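Local coordinates for nonstructural protein 2 (Human rotavirus C, PDB 2GU0), which probably binds single-stranded RNA, hydrolyses nucleoside triphosphates and RNA 5'-triphosphates, and takes part as an octamer in replicating and packaging the viral genome, at residues C6-S11 against L82-L87; S73-E78 against H174-L179; V105-H110 against A139-N144; L111-C116 against L151-D156; Y184-N189 against R221-V226. All blocks are in the same frame, centred on the assembly; numbering follows the deposited sequence.

Contact 1 of 5, residues C6-S11 against L82-L87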
# COMPACT_ATOMS: atom_id res chain seq x y z
N CYS A 6 25.61 12.36 -27.59
CA CYS A 6 25.17 12.48 -26.21
C CYS A 6 24.48 11.19 -25.84
O CYS A 6 24.11 11.00 -24.69
CB CYS A 6 24.19 13.63 -26.04
SG CYS A 6 24.85 15.25 -26.37
N PHE A 7 24.31 10.30 -26.81
CA PHE A 7 23.63 9.04 -26.56
C PHE A 7 24.38 7.77 -26.92
O PHE A 7 24.08 6.71 -26.37
CB PHE A 7 22.31 9.02 -27.30
CG PHE A 7 21.46 10.22 -27.05
CD1 PHE A 7 21.55 11.33 -27.87
CD2 PHE A 7 20.57 10.23 -25.99
CE1 PHE A 7 20.75 12.44 -27.64
CE2 PHE A 7 19.77 11.34 -25.75
CZ PHE A 7 19.86 12.45 -26.57
N VAL A 8 25.34 7.85 -27.84
CA VAL A 8 26.07 6.67 -28.27
C VAL A 8 27.54 6.89 -28.60
O VAL A 8 27.92 7.94 -29.13
CB VAL A 8 25.43 6.07 -29.52
CG1 VAL A 8 24.00 5.71 -29.25
CG2 VAL A 8 25.49 7.07 -30.65
N SER A 9 28.37 5.90 -28.29
CA SER A 9 29.79 5.96 -28.60
C SER A 9 29.98 4.87 -29.65
O SER A 9 29.04 4.09 -29.89
CB SER A 9 30.64 5.69 -27.36
OG SER A 9 30.24 4.52 -26.70
N PHE A 10 31.15 4.78 -30.26
CA PHE A 10 31.34 3.76 -31.30
C PHE A 10 32.70 3.08 -31.30
O PHE A 10 33.64 3.52 -30.64
CB PHE A 10 31.11 4.39 -32.67
CG PHE A 10 32.01 5.55 -32.95
CD1 PHE A 10 33.34 5.34 -33.31
CD2 PHE A 10 31.57 6.85 -32.78
CE1 PHE A 10 34.21 6.42 -33.47
CE2 PHE A 10 32.43 7.93 -32.95
CZ PHE A 10 33.75 7.71 -33.29
N SER A 11 32.77 1.99 -32.05
CA SER A 11 33.99 1.20 -32.20
C SER A 11 34.15 0.93 -33.70
O SER A 11 33.16 0.78 -34.41
CB SER A 11 33.87 -0.12 -31.43
OG SER A 11 35.12 -0.76 -31.32
N LEU A 82 17.80 2.35 -27.92
CA LEU A 82 17.10 2.36 -29.19
C LEU A 82 18.08 2.85 -30.25
O LEU A 82 18.20 2.28 -31.33
CB LEU A 82 15.90 3.29 -29.10
CG LEU A 82 15.12 3.46 -30.40
CD1 LEU A 82 14.42 2.17 -30.75
CD2 LEU A 82 14.12 4.59 -30.24
N LEU A 83 18.80 3.92 -29.94
CA LEU A 83 19.75 4.47 -30.87
C LEU A 83 20.88 3.49 -31.21
O LEU A 83 21.21 3.31 -32.37
CB LEU A 83 20.31 5.79 -30.33
CG LEU A 83 19.24 6.88 -30.18
CD1 LEU A 83 19.82 8.11 -29.50
CD2 LEU A 83 18.68 7.25 -31.55
N ALA A 84 21.46 2.85 -30.20
CA ALA A 84 22.53 1.89 -30.45
C ALA A 84 21.99 0.75 -31.33
O ALA A 84 22.47 0.53 -32.44
CB ALA A 84 23.06 1.33 -29.13
N ASP A 85 20.99 0.05 -30.84
CA ASP A 85 20.37 -1.03 -31.60
C ASP A 85 20.12 -0.59 -33.03
O ASP A 85 20.52 -1.26 -33.97
CB ASP A 85 19.03 -1.41 -30.99
CG ASP A 85 19.17 -2.13 -29.69
OD1 ASP A 85 20.24 -2.01 -29.06
OD2 ASP A 85 18.21 -2.81 -29.29
N THR A 86 19.43 0.53 -33.18
CA THR A 86 19.12 1.02 -34.50
C THR A 86 20.39 1.18 -35.32
O THR A 86 20.60 0.45 -36.28
CB THR A 86 18.38 2.36 -34.43
OG1 THR A 86 17.14 2.17 -33.75
CG2 THR A 86 18.10 2.89 -35.83
N LEU A 87 21.25 2.11 -34.93
CA LEU A 87 22.49 2.32 -35.66
C LEU A 87 23.22 1.01 -36.03
O LEU A 87 23.78 0.90 -37.13
CB LEU A 87 23.41 3.22 -34.85
CG LEU A 87 22.91 4.66 -34.75
CD1 LEU A 87 23.86 5.46 -33.88
CD2 LEU A 87 22.81 5.27 -36.14
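Phe7 and Val8 pack on Leu83, Ala84 and Leu87, joining the start of strand 8-11 to helix 74-90 without a hydrogen bond between the segments. The two axes come within 9.1 Å at an angle of 33°, and the backbones are nearest at Val8 and Ala84. Val8 makes most of the aliphatic contacts, one through each methyl. CG1, anti to the carbonyl carbon (chi1 -59°), lies 3.8 Å from Leu83 CB and also reaches the backbone N of Ala84. Val8 CG2 meets Leu87 CD1 at 4.0 Å, one helical turn further on. The Val8 and Leu83 side chains cross at about a right angle. The aromatic residue contributes mainly the root of its side chain: Leu83 CD1 lies 3.4 Å from Phe7 CB, meeting the ring obliquely while the far end of the ring leads away from the helix. All five touching residues are buried, which marks this as core packing of the N-terminal part. Strand 8-11 pairs with antiparallel strand 18-21, whose Trp19 touches both Val8 and Leu87; on the helix 108-119 side, Val108 receives the Phe7 ring and Leu111 packs on Leu83.

Contact 2 of 5, residues S73-E78 against H174-L179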
# COMPACT_ATOMS: atom_id res chain seq x y z
N SER A 73 16.91 10.05 -16.12
CA SER A 73 15.64 9.39 -16.43
C SER A 73 15.74 7.97 -17.00
O SER A 73 16.70 7.62 -17.70
CB SER A 73 14.85 10.25 -17.40
OG SER A 73 13.67 9.58 -17.78
N ASP A 74 14.74 7.15 -16.70
CA ASP A 74 14.69 5.77 -17.19
C ASP A 74 14.42 5.84 -18.68
O ASP A 74 14.53 4.85 -19.39
CB ASP A 74 13.53 5.02 -16.55
CG ASP A 74 13.97 4.05 -15.49
OD1 ASP A 74 14.98 3.34 -15.73
OD2 ASP A 74 13.31 3.98 -14.43
N GLN A 75 14.05 7.03 -19.14
CA GLN A 75 13.72 7.24 -20.54
C GLN A 75 15.00 7.46 -21.36
O GLN A 75 15.01 7.22 -22.57
CB GLN A 75 12.78 8.43 -20.65
CG GLN A 75 11.93 8.42 -21.88
CD GLN A 75 10.84 7.39 -21.83
OE1 GLN A 75 11.10 6.21 -21.59
NE2 GLN A 75 9.62 7.82 -22.07
N TYR A 76 16.06 7.91 -20.69
CA TYR A 76 17.36 8.14 -21.32
C TYR A 76 17.97 6.77 -21.69
O TYR A 76 18.54 6.61 -22.77
CB TYR A 76 18.28 8.89 -20.35
CG TYR A 76 19.70 9.10 -20.86
CD1 TYR A 76 20.00 10.08 -21.82
CD2 TYR A 76 20.73 8.28 -20.42
CE1 TYR A 76 21.30 10.24 -22.31
CE2 TYR A 76 22.03 8.42 -20.90
CZ TYR A 76 22.31 9.40 -21.84
OH TYR A 76 23.60 9.50 -22.29
N THR A 77 17.84 5.81 -20.78
CA THR A 77 18.35 4.47 -20.99
C THR A 77 17.67 3.90 -22.22
O THR A 77 18.31 3.32 -23.10
CB THR A 77 18.00 3.55 -19.81
OG1 THR A 77 18.32 4.19 -18.58
CG2 THR A 77 18.76 2.26 -19.90
N GLU A 78 16.36 4.08 -22.27
CA GLU A 78 15.54 3.61 -23.37
C GLU A 78 16.03 4.15 -24.71
O GLU A 78 16.38 3.39 -25.60
CB GLU A 78 14.10 4.04 -23.16
CG GLU A 78 13.46 3.44 -21.94
CD GLU A 78 13.07 2.01 -22.17
OE1 GLU A 78 12.12 1.79 -22.96
OE2 GLU A 78 13.72 1.12 -21.58
N HIS A 174 6.80 14.56 -21.32
CA HIS A 174 8.06 13.88 -21.62
C HIS A 174 9.02 13.91 -20.44
O HIS A 174 9.08 14.90 -19.72
CB HIS A 174 8.73 14.55 -22.81
CG HIS A 174 8.12 14.18 -24.12
ND1 HIS A 174 8.65 14.59 -25.33
CD2 HIS A 174 7.07 13.39 -24.42
CE1 HIS A 174 7.95 14.05 -26.31
NE2 HIS A 174 6.99 13.32 -25.79
N LYS A 175 9.78 12.83 -20.25
CA LYS A 175 10.74 12.80 -19.16
C LYS A 175 12.10 13.41 -19.58
O LYS A 175 12.85 13.90 -18.74
CB LYS A 175 10.93 11.38 -18.63
CG LYS A 175 9.93 10.99 -17.53
CD LYS A 175 10.38 9.75 -16.72
CE LYS A 175 11.46 10.03 -15.64
NZ LYS A 175 11.94 8.79 -14.94
N LEU A 176 12.40 13.40 -20.88
CA LEU A 176 13.67 13.94 -21.36
C LEU A 176 13.72 15.47 -21.42
O LEU A 176 14.46 16.09 -20.67
CB LEU A 176 14.02 13.35 -22.73
CG LEU A 176 14.44 11.87 -22.73
CD1 LEU A 176 14.85 11.44 -24.13
CD2 LEU A 176 15.61 11.68 -21.78
N LEU A 177 12.94 16.07 -22.31
CA LEU A 177 12.92 17.52 -22.44
C LEU A 177 11.49 18.02 -22.47
O LEU A 177 10.96 18.35 -23.53
CB LEU A 177 13.63 17.94 -23.71
CG LEU A 177 15.06 17.44 -23.87
CD1 LEU A 177 15.56 17.76 -25.27
CD2 LEU A 177 15.96 18.09 -22.82
N PRO A 178 10.84 18.11 -21.30
CA PRO A 178 9.46 18.57 -21.13
C PRO A 178 9.19 19.88 -21.86
O PRO A 178 10.06 20.75 -21.90
CB PRO A 178 9.33 18.72 -19.62
CG PRO A 178 10.22 17.64 -19.11
CD PRO A 178 11.44 17.80 -19.99
N LEU A 179 8.00 20.01 -22.43
CA LEU A 179 7.64 21.22 -23.17
C LEU A 179 6.12 21.41 -23.21
O LEU A 179 5.36 20.44 -23.20
CB LEU A 179 8.19 21.15 -24.59
CG LEU A 179 8.21 22.47 -25.35
CD1 LEU A 179 9.16 23.40 -24.64
CD2 LEU A 179 8.64 22.25 -26.79
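Lys175 and Leu176, in the loop before strand 182-188, pack on the N-terminal end of helix 74-90, where Ser73 is the N-cap. Ser73 OG, anti to its own backbone N (chi1 175°), accepts the capping bond from Gln75 N, although the position of that nitrogen is somewhat uncertain. The better-packed part is formed by Ser73 and the first helical turn. The Lys175 stem passes over Ser73, and chi3 (79°) turns Lys175 CE back to within 3.1 Å of Ser73 OG. Gln75 CB faces Lys175 CB at 4.0 Å, and Leu176 CD2 lies 4.1 Å from Tyr76 CB. Polar ends are settled by neighbours: Gln75 NE2 bonds to Glu112 OE2, Lys175 N and Leu176 N also bond to the Glu112 carboxylate, and Tyr76 OH bonds to Cys6 O. Glu112 of helix 108-119 thereby ties this loop, from the C-terminal part of the protein, to the N-terminal helices. The loose side is that of the lysine ammonium and exposed Asp74. NZ makes no hydrogen bond with Ser73 OG, the angle being poor. Lys175 NZ stops 5.0 Å from Asp74 OD2, opposite charges near each other but not in contact.

Contact 3 of 5, residues V105-H110 against A139-N144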
# COMPACT_ATOMS: atom_id res chain seq x y z
N VAL A 105 22.74 16.81 -34.85
CA VAL A 105 21.76 17.16 -33.84
C VAL A 105 20.56 16.27 -34.07
O VAL A 105 20.06 16.16 -35.18
CB VAL A 105 21.37 18.64 -33.94
CG1 VAL A 105 20.11 18.89 -33.13
CG2 VAL A 105 22.51 19.50 -33.41
N VAL A 106 20.11 15.63 -33.01
CA VAL A 106 19.00 14.70 -33.05
C VAL A 106 17.71 15.34 -32.55
O VAL A 106 17.75 16.31 -31.78
CB VAL A 106 19.38 13.45 -32.21
CG1 VAL A 106 18.18 12.91 -31.49
CG2 VAL A 106 19.97 12.39 -33.11
N GLN A 107 16.57 14.83 -33.00
CA GLN A 107 15.27 15.34 -32.58
C GLN A 107 14.81 14.58 -31.33
O GLN A 107 13.96 13.70 -31.40
CB GLN A 107 14.25 15.16 -33.69
CG GLN A 107 14.61 15.84 -35.00
CD GLN A 107 13.41 16.01 -35.94
OE1 GLN A 107 13.58 16.16 -37.15
NE2 GLN A 107 12.19 16.02 -35.38
N VAL A 108 15.40 14.95 -30.20
CA VAL A 108 15.12 14.31 -28.92
C VAL A 108 13.66 14.08 -28.53
O VAL A 108 13.33 13.01 -28.03
CB VAL A 108 15.79 15.08 -27.78
CG1 VAL A 108 15.56 14.36 -26.47
CG2 VAL A 108 17.28 15.23 -28.07
N ARG A 109 12.80 15.07 -28.72
CA ARG A 109 11.41 14.92 -28.33
C ARG A 109 10.68 14.03 -29.30
O ARG A 109 9.73 13.33 -28.93
CB ARG A 109 10.73 16.28 -28.24
CG ARG A 109 11.38 17.21 -27.24
CD ARG A 109 10.49 18.39 -26.96
NE ARG A 109 11.25 19.57 -26.54
CZ ARG A 109 12.15 20.17 -27.31
NH1 ARG A 109 12.42 19.71 -28.53
NH2 ARG A 109 12.79 21.24 -26.85
N HIS A 110 11.12 14.06 -30.55
CA HIS A 110 10.53 13.23 -31.60
C HIS A 110 10.89 11.78 -31.22
O HIS A 110 10.03 10.91 -31.19
CB HIS A 110 11.12 13.65 -32.96
CG HIS A 110 10.62 12.87 -34.14
ND1 HIS A 110 10.43 13.44 -35.38
CD2 HIS A 110 10.39 11.54 -34.31
CE1 HIS A 110 10.11 12.51 -36.26
NE2 HIS A 110 10.07 11.35 -35.63
N ALA A 139 13.97 10.54 -37.49
CA ALA A 139 14.04 11.31 -36.26
C ALA A 139 15.45 11.80 -35.91
O ALA A 139 15.61 12.81 -35.22
CB ALA A 139 13.48 10.49 -35.12
N CYS A 140 16.47 11.07 -36.39
CA CYS A 140 17.87 11.40 -36.13
C CYS A 140 18.53 12.29 -37.16
O CYS A 140 19.70 12.65 -37.01
CB CYS A 140 18.70 10.13 -36.01
SG CYS A 140 18.47 9.33 -34.44
N ASN A 141 17.79 12.64 -38.20
CA ASN A 141 18.31 13.50 -39.26
C ASN A 141 19.47 12.85 -39.99
O ASN A 141 20.39 13.53 -40.45
CB ASN A 141 18.75 14.84 -38.69
CG ASN A 141 17.59 15.62 -38.14
OD1 ASN A 141 16.57 15.78 -38.81
ND2 ASN A 141 17.73 16.12 -36.91
N LEU A 142 19.42 11.53 -40.10
CA LEU A 142 20.46 10.78 -40.79
C LEU A 142 19.95 10.27 -42.13
O LEU A 142 20.68 9.59 -42.86
CB LEU A 142 20.92 9.60 -39.93
CG LEU A 142 21.65 9.91 -38.63
CD1 LEU A 142 22.14 8.61 -38.00
CD2 LEU A 142 22.83 10.85 -38.90
N VAL A 143 18.70 10.60 -42.47
CA VAL A 143 18.12 10.19 -43.75
C VAL A 143 17.16 11.24 -44.31
O VAL A 143 16.53 11.99 -43.57
CB VAL A 143 17.39 8.83 -43.62
CG1 VAL A 143 18.36 7.77 -43.12
CG2 VAL A 143 16.21 8.96 -42.68
N ASN A 144 17.06 11.28 -45.63
CA ASN A 144 16.21 12.25 -46.32
C ASN A 144 14.76 11.84 -46.41
O ASN A 144 13.90 12.69 -46.62
CB ASN A 144 16.73 12.46 -47.74
CG ASN A 144 16.60 11.19 -48.59
OD1 ASN A 144 16.92 10.09 -48.13
ND2 ASN A 144 16.14 11.35 -49.83
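Asn141 and Ala139 each supply one hydrogen bond to the segment 105-110, a side-chain donor in one case and a backbone acceptor in the other. Asn141 ND2 donates to Val105 O at 2.9 Å with an N-H...O angle of 163°; the acceptor lies close to the plane of the amide, so the N-H is aimed squarely. The second bond, from Gln107 N to Ala139 O, is 3.2 Å long. It satisfies the backbone N of the residue at the N-cap position of helix 108-119. Gln107 is also the centre of an inverse gamma turn, closed by a weak bond from Val108 N to Val106 O. On the other segment, Asn141 ends helix 129-139 in a Schellman motif, marked by its positive phi (63°). The two amide ends do not bond to each other: Gln107 OE1 and Asn141 OD1, as modelled, are two acceptors 3.4 Å apart. Nor does Gln107 NE2 make a bond with His110 ND1, since the angle is poor. Apolar contacts complete the join. Ala139 CB sits over one face of the His110 ring, 3.7 Å from its centroid in a CH-pi contact, and Val106 CG2 touches Cys140 SG at 3.7 Å. Gln107, Val108 and Arg109 are predicted to bind ATP, so this helix start probably borders the nucleotide site. The contact joins the start of helix 108-119 to the end of helix 129-139, while Cys140 packs on Leu83 and Leu142 on Leu87 of helix 74-90.

Contact 4 of 5, residues L111-C116 against L151-D156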
# COMPACT_ATOMS: atom_id res chain seq x y z
N LEU A 111 12.16 11.52 -30.91
CA LEU A 111 12.58 10.17 -30.55
C LEU A 111 11.86 9.69 -29.31
O LEU A 111 11.51 8.50 -29.21
CB LEU A 111 14.09 10.12 -30.29
CG LEU A 111 14.95 10.26 -31.54
CD1 LEU A 111 16.40 10.40 -31.14
CD2 LEU A 111 14.74 9.06 -32.43
N GLU A 112 11.63 10.60 -28.37
CA GLU A 112 10.95 10.22 -27.15
C GLU A 112 9.56 9.73 -27.49
O GLU A 112 9.04 8.84 -26.84
CB GLU A 112 10.89 11.40 -26.17
CG GLU A 112 9.81 11.25 -25.11
CD GLU A 112 10.30 11.47 -23.69
OE1 GLU A 112 11.21 12.29 -23.48
OE2 GLU A 112 9.75 10.82 -22.77
N ASN A 113 8.95 10.30 -28.53
CA ASN A 113 7.64 9.82 -28.90
C ASN A 113 7.74 8.47 -29.59
O ASN A 113 6.92 7.59 -29.34
CB ASN A 113 6.90 10.82 -29.79
CG ASN A 113 6.04 11.77 -28.99
OD1 ASN A 113 5.54 11.41 -27.92
ND2 ASN A 113 5.83 12.97 -29.50
N LEU A 114 8.76 8.29 -30.44
CA LEU A 114 8.92 7.00 -31.10
C LEU A 114 9.03 5.89 -30.06
O LEU A 114 8.49 4.81 -30.25
CB LEU A 114 10.14 6.99 -32.01
CG LEU A 114 10.03 7.76 -33.33
CD1 LEU A 114 11.37 7.74 -34.04
CD2 LEU A 114 8.99 7.14 -34.21
N LEU A 115 9.71 6.17 -28.94
CA LEU A 115 9.85 5.19 -27.86
C LEU A 115 8.48 4.69 -27.39
O LEU A 115 8.31 3.50 -27.13
CB LEU A 115 10.57 5.78 -26.65
CG LEU A 115 12.08 5.98 -26.69
CD1 LEU A 115 12.52 6.59 -25.36
CD2 LEU A 115 12.77 4.66 -26.94
N CYS A 116 7.52 5.60 -27.28
CA CYS A 116 6.18 5.24 -26.85
C CYS A 116 5.52 4.39 -27.91
O CYS A 116 4.86 3.40 -27.60
CB CYS A 116 5.35 6.49 -26.57
SG CYS A 116 5.95 7.46 -25.15
N LEU A 151 5.46 6.29 -40.15
CA LEU A 151 6.68 6.70 -39.47
C LEU A 151 6.58 7.92 -38.57
O LEU A 151 7.60 8.32 -37.98
CB LEU A 151 7.77 6.95 -40.52
CG LEU A 151 7.81 5.87 -41.60
CD1 LEU A 151 8.69 6.31 -42.73
CD2 LEU A 151 8.31 4.55 -41.01
N THR A 152 5.40 8.52 -38.44
CA THR A 152 5.28 9.72 -37.61
C THR A 152 5.79 9.46 -36.20
O THR A 152 5.81 8.32 -35.75
CB THR A 152 3.84 10.24 -37.46
OG1 THR A 152 3.25 10.36 -38.75
CG2 THR A 152 3.83 11.63 -36.82
N GLU A 153 6.17 10.52 -35.52
CA GLU A 153 6.65 10.40 -34.16
C GLU A 153 5.56 10.02 -33.16
O GLU A 153 5.87 9.50 -32.11
CB GLU A 153 7.30 11.71 -33.70
CG GLU A 153 6.36 12.90 -33.67
CD GLU A 153 7.00 14.15 -33.05
OE1 GLU A 153 7.19 14.18 -31.82
OE2 GLU A 153 7.30 15.09 -33.81
N SER A 154 4.29 10.24 -33.49
CA SER A 154 3.24 9.95 -32.53
C SER A 154 2.03 9.09 -32.93
O SER A 154 1.53 9.17 -34.05
CB SER A 154 2.75 11.28 -31.93
OG SER A 154 1.51 11.15 -31.25
N ASN A 155 1.58 8.29 -31.96
CA ASN A 155 0.44 7.36 -32.01
C ASN A 155 -0.90 8.05 -31.89
O ASN A 155 -1.86 7.71 -32.57
CB ASN A 155 0.47 6.41 -30.82
CG ASN A 155 1.30 5.21 -31.06
OD1 ASN A 155 1.53 4.41 -30.17
ND2 ASN A 155 1.78 5.06 -32.29
N ASP A 156 -0.95 8.98 -30.95
CA ASP A 156 -2.16 9.70 -30.63
C ASP A 156 -2.93 10.19 -31.85
O ASP A 156 -2.83 11.36 -32.24
CB ASP A 156 -1.80 10.84 -29.69
CG ASP A 156 -2.90 11.13 -28.72
OD1 ASP A 156 -3.77 10.28 -28.55
OD2 ASP A 156 -2.89 12.21 -28.11
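Glu153 meets Asn113 with its CG set between the backbone N and the carbonyl carbon (chi1 62°), and chi2 (173°) runs the chain on to CD. Asn113 ND2 donates to Glu153 OE1 at 2.9 Å in a nearly straight bond. The oxygen is met on its anti side, a little out of the carboxylate plane, while the acceptor stays near the plane of the amide; the two flat groups are turned 58° apart. Beside the bond, Glu153 CB lies 4.0 Å from Asn113 CB. Leu114 CD2 packs against the loop backbone, 3.7 Å from Thr152 O and 4.0 Å from Glu153 CA. Helix 108-119 of the N-terminal part is thus docked on the loop that leads into strand 157-160, the first strand of the sheet in the HIT-clan C-terminal part. Glu153 is buried and its carboxylate is shared: OE1 also accepts from Tyr171 OH, and OE2 forms a salt bridge with Lys185, a predicted ATP-binding residue. Such an arrangement is consistent with a second-shell role, the amide of Asn113 steadying the carboxylate that holds the lysine. Further along the loop, Asn155 ND2 bonds to Asp123 and its side chain packs on Tyr49 of a neighbouring subunit.

Contact 5 of 5, residues Y184-N189 against R221-V226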
# COMPACT_ATOMS: atom_id res chain seq x y z
N TYR A 184 0.00 19.62 -33.20
CA TYR A 184 -0.48 18.38 -33.79
C TYR A 184 0.32 18.22 -35.07
O TYR A 184 0.92 19.19 -35.55
CB TYR A 184 -1.97 18.44 -34.14
CG TYR A 184 -2.87 18.67 -32.96
CD1 TYR A 184 -2.98 19.94 -32.40
CD2 TYR A 184 -3.61 17.64 -32.41
CE1 TYR A 184 -3.83 20.18 -31.33
CE2 TYR A 184 -4.46 17.86 -31.33
CZ TYR A 184 -4.56 19.14 -30.80
OH TYR A 184 -5.38 19.41 -29.74
N LYS A 185 0.32 17.02 -35.64
CA LYS A 185 1.06 16.81 -36.88
C LYS A 185 0.21 16.12 -37.95
O LYS A 185 -0.46 15.12 -37.68
CB LYS A 185 2.33 16.00 -36.62
CG LYS A 185 3.24 15.90 -37.84
CD LYS A 185 4.49 15.06 -37.59
CE LYS A 185 5.48 15.76 -36.68
NZ LYS A 185 6.74 14.98 -36.57
N ILE A 186 0.26 16.66 -39.16
CA ILE A 186 -0.46 16.12 -40.31
C ILE A 186 0.54 15.39 -41.19
O ILE A 186 1.55 15.96 -41.58
CB ILE A 186 -1.05 17.24 -41.16
CG1 ILE A 186 -1.88 18.18 -40.29
CG2 ILE A 186 -1.88 16.67 -42.27
CD1 ILE A 186 -2.35 19.40 -41.04
N THR A 187 0.29 14.13 -41.50
CA THR A 187 1.22 13.39 -42.36
C THR A 187 0.40 12.64 -43.37
O THR A 187 -0.68 12.18 -43.05
CB THR A 187 2.06 12.37 -41.55
OG1 THR A 187 1.19 11.38 -40.97
CG2 THR A 187 2.81 13.05 -40.44
N ILE A 188 0.88 12.53 -44.61
CA ILE A 188 0.15 11.79 -45.64
C ILE A 188 0.38 10.30 -45.42
O ILE A 188 1.45 9.88 -44.97
CB ILE A 188 0.60 12.17 -47.07
CG1 ILE A 188 2.12 12.07 -47.18
CG2 ILE A 188 0.10 13.55 -47.42
CD1 ILE A 188 2.69 12.61 -48.48
N ASN A 189 -0.61 9.48 -45.75
CA ASN A 189 -0.47 8.05 -45.55
C ASN A 189 0.32 7.38 -46.67
O ASN A 189 0.82 6.28 -46.50
CB ASN A 189 -1.84 7.39 -45.41
CG ASN A 189 -2.72 8.10 -44.38
OD1 ASN A 189 -2.26 8.49 -43.32
ND2 ASN A 189 -4.00 8.26 -44.71
N ARG A 221 7.36 17.08 -46.64
CA ARG A 221 5.97 16.75 -46.97
C ARG A 221 5.18 16.25 -45.77
O ARG A 221 4.62 15.15 -45.79
CB ARG A 221 5.91 15.72 -48.09
CG ARG A 221 6.37 16.23 -49.44
CD ARG A 221 6.32 15.13 -50.48
NE ARG A 221 4.94 14.75 -50.79
CZ ARG A 221 4.59 13.66 -51.45
NH1 ARG A 221 5.51 12.80 -51.88
NH2 ARG A 221 3.30 13.41 -51.69
N HIS A 222 5.17 17.05 -44.71
CA HIS A 222 4.41 16.76 -43.50
C HIS A 222 4.15 18.13 -42.89
O HIS A 222 4.88 19.08 -43.16
CB HIS A 222 5.17 15.80 -42.55
CG HIS A 222 6.25 16.45 -41.74
ND1 HIS A 222 7.59 16.21 -41.96
CD2 HIS A 222 6.19 17.28 -40.67
CE1 HIS A 222 8.31 16.86 -41.06
NE2 HIS A 222 7.48 17.52 -40.26
N TRP A 223 3.11 18.24 -42.08
CA TRP A 223 2.75 19.55 -41.54
C TRP A 223 2.49 19.63 -40.04
O TRP A 223 2.09 18.66 -39.40
CB TRP A 223 1.53 20.06 -42.30
CG TRP A 223 1.74 20.01 -43.77
CD1 TRP A 223 2.25 20.99 -44.56
CD2 TRP A 223 1.57 18.87 -44.62
NE1 TRP A 223 2.42 20.54 -45.84
CE2 TRP A 223 2.01 19.24 -45.91
CE3 TRP A 223 1.10 17.57 -44.41
CZ2 TRP A 223 1.99 18.35 -46.99
CZ3 TRP A 223 1.09 16.68 -45.49
CH2 TRP A 223 1.53 17.08 -46.76
N ARG A 224 2.72 20.81 -39.49
CA ARG A 224 2.51 21.03 -38.07
C ARG A 224 1.42 22.08 -37.83
O ARG A 224 1.47 23.18 -38.35
CB ARG A 224 3.83 21.45 -37.41
CG ARG A 224 3.80 21.41 -35.88
CD ARG A 224 5.19 21.53 -35.27
NE ARG A 224 6.01 20.36 -35.54
CZ ARG A 224 6.55 19.58 -34.61
NH1 ARG A 224 6.36 19.84 -33.32
NH2 ARG A 224 7.30 18.54 -34.97
N LEU A 225 0.41 21.70 -37.05
CA LEU A 225 -0.67 22.61 -36.69
C LEU A 225 -0.16 23.38 -35.48
O LEU A 225 0.07 22.79 -34.43
CB LEU A 225 -1.94 21.83 -36.30
CG LEU A 225 -2.70 21.19 -37.47
CD1 LEU A 225 -3.78 20.28 -36.94
CD2 LEU A 225 -3.31 22.28 -38.33
N VAL A 226 0.05 24.68 -35.64
CA VAL A 226 0.57 25.50 -34.56
C VAL A 226 -0.40 26.61 -34.18
O VAL A 226 -1.27 26.97 -34.97
CB VAL A 226 1.93 26.12 -34.94
CG1 VAL A 226 2.92 25.02 -35.24
CG2 VAL A 226 1.78 27.03 -36.15
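The antiparallel pair of strands 182-188 and 222-227 lies within the five-stranded sheet of the HIT-like part, Lys185 facing Arg224 and Ile186 facing Trp223. The short axes pass 4.6 Å apart at 157°. Ile186 and Trp223 form a hydrogen-bonded pair: Ile186 N to Trp223 O is 2.7 Å, and Trp223 N to Ile186 O is 2.8 Å. Tyr184 and Leu225 form the next such pair, with Leu225 N to Tyr184 O at 3.0 Å and the return bond weak. On the face bearing Ile186 and Trp223, Ile186 CG2 packs 3.8 Å from Trp223 CE3. Ile188 CG2 touches Trp223 CZ3 at the indole edge, and Ile188 CD1 lies over one face of the Arg221 guanidinium. On the opposite face, chi3 of Lys185 (-71°) bends CE to 3.7 Å from Arg224 NH2. The like charges, Lys185 NZ and Arg224 NH2, would repel; besides Glu153, salt bridges of Lys185 to Glu147 and of Arg224 to Glu183 probably offset this. Lys185 CD lies 4.2 Å from His222 CD2. His222, the predicted NTPase and RTPase active-site residue, shares this face with Lys185 and Arg224, both predicted to bind ATP, as fits the histidine-bearing strand of a HIT motif.

The five contacts form a chain of packing from the N-terminal strand to the sheet that carries the predicted active-site histidine. Contacts 1 and 2 share helix 74-90, and contacts 3 and 4 share helix 108-119. The two helices meet where Leu82 CD2 of contact 1 lies 3.6 Å from Leu115 CD2 of contact 4, whose Glu112 also reaches contact 2. Contacts 3 and 4 touch through His110 CD2, which lies beside Glu153 CB. The link to the predicted nucleotide site runs through contact 4, where Glu153 OE2 lies 2.8 Å from Lys185 NZ of contact 5. Contact 3 approaches the same lysine, His110 ND1 being 4.2 Å from Lys185 NZ. Contact 1 is remote: its centre is about 28 Å from that of contact 5.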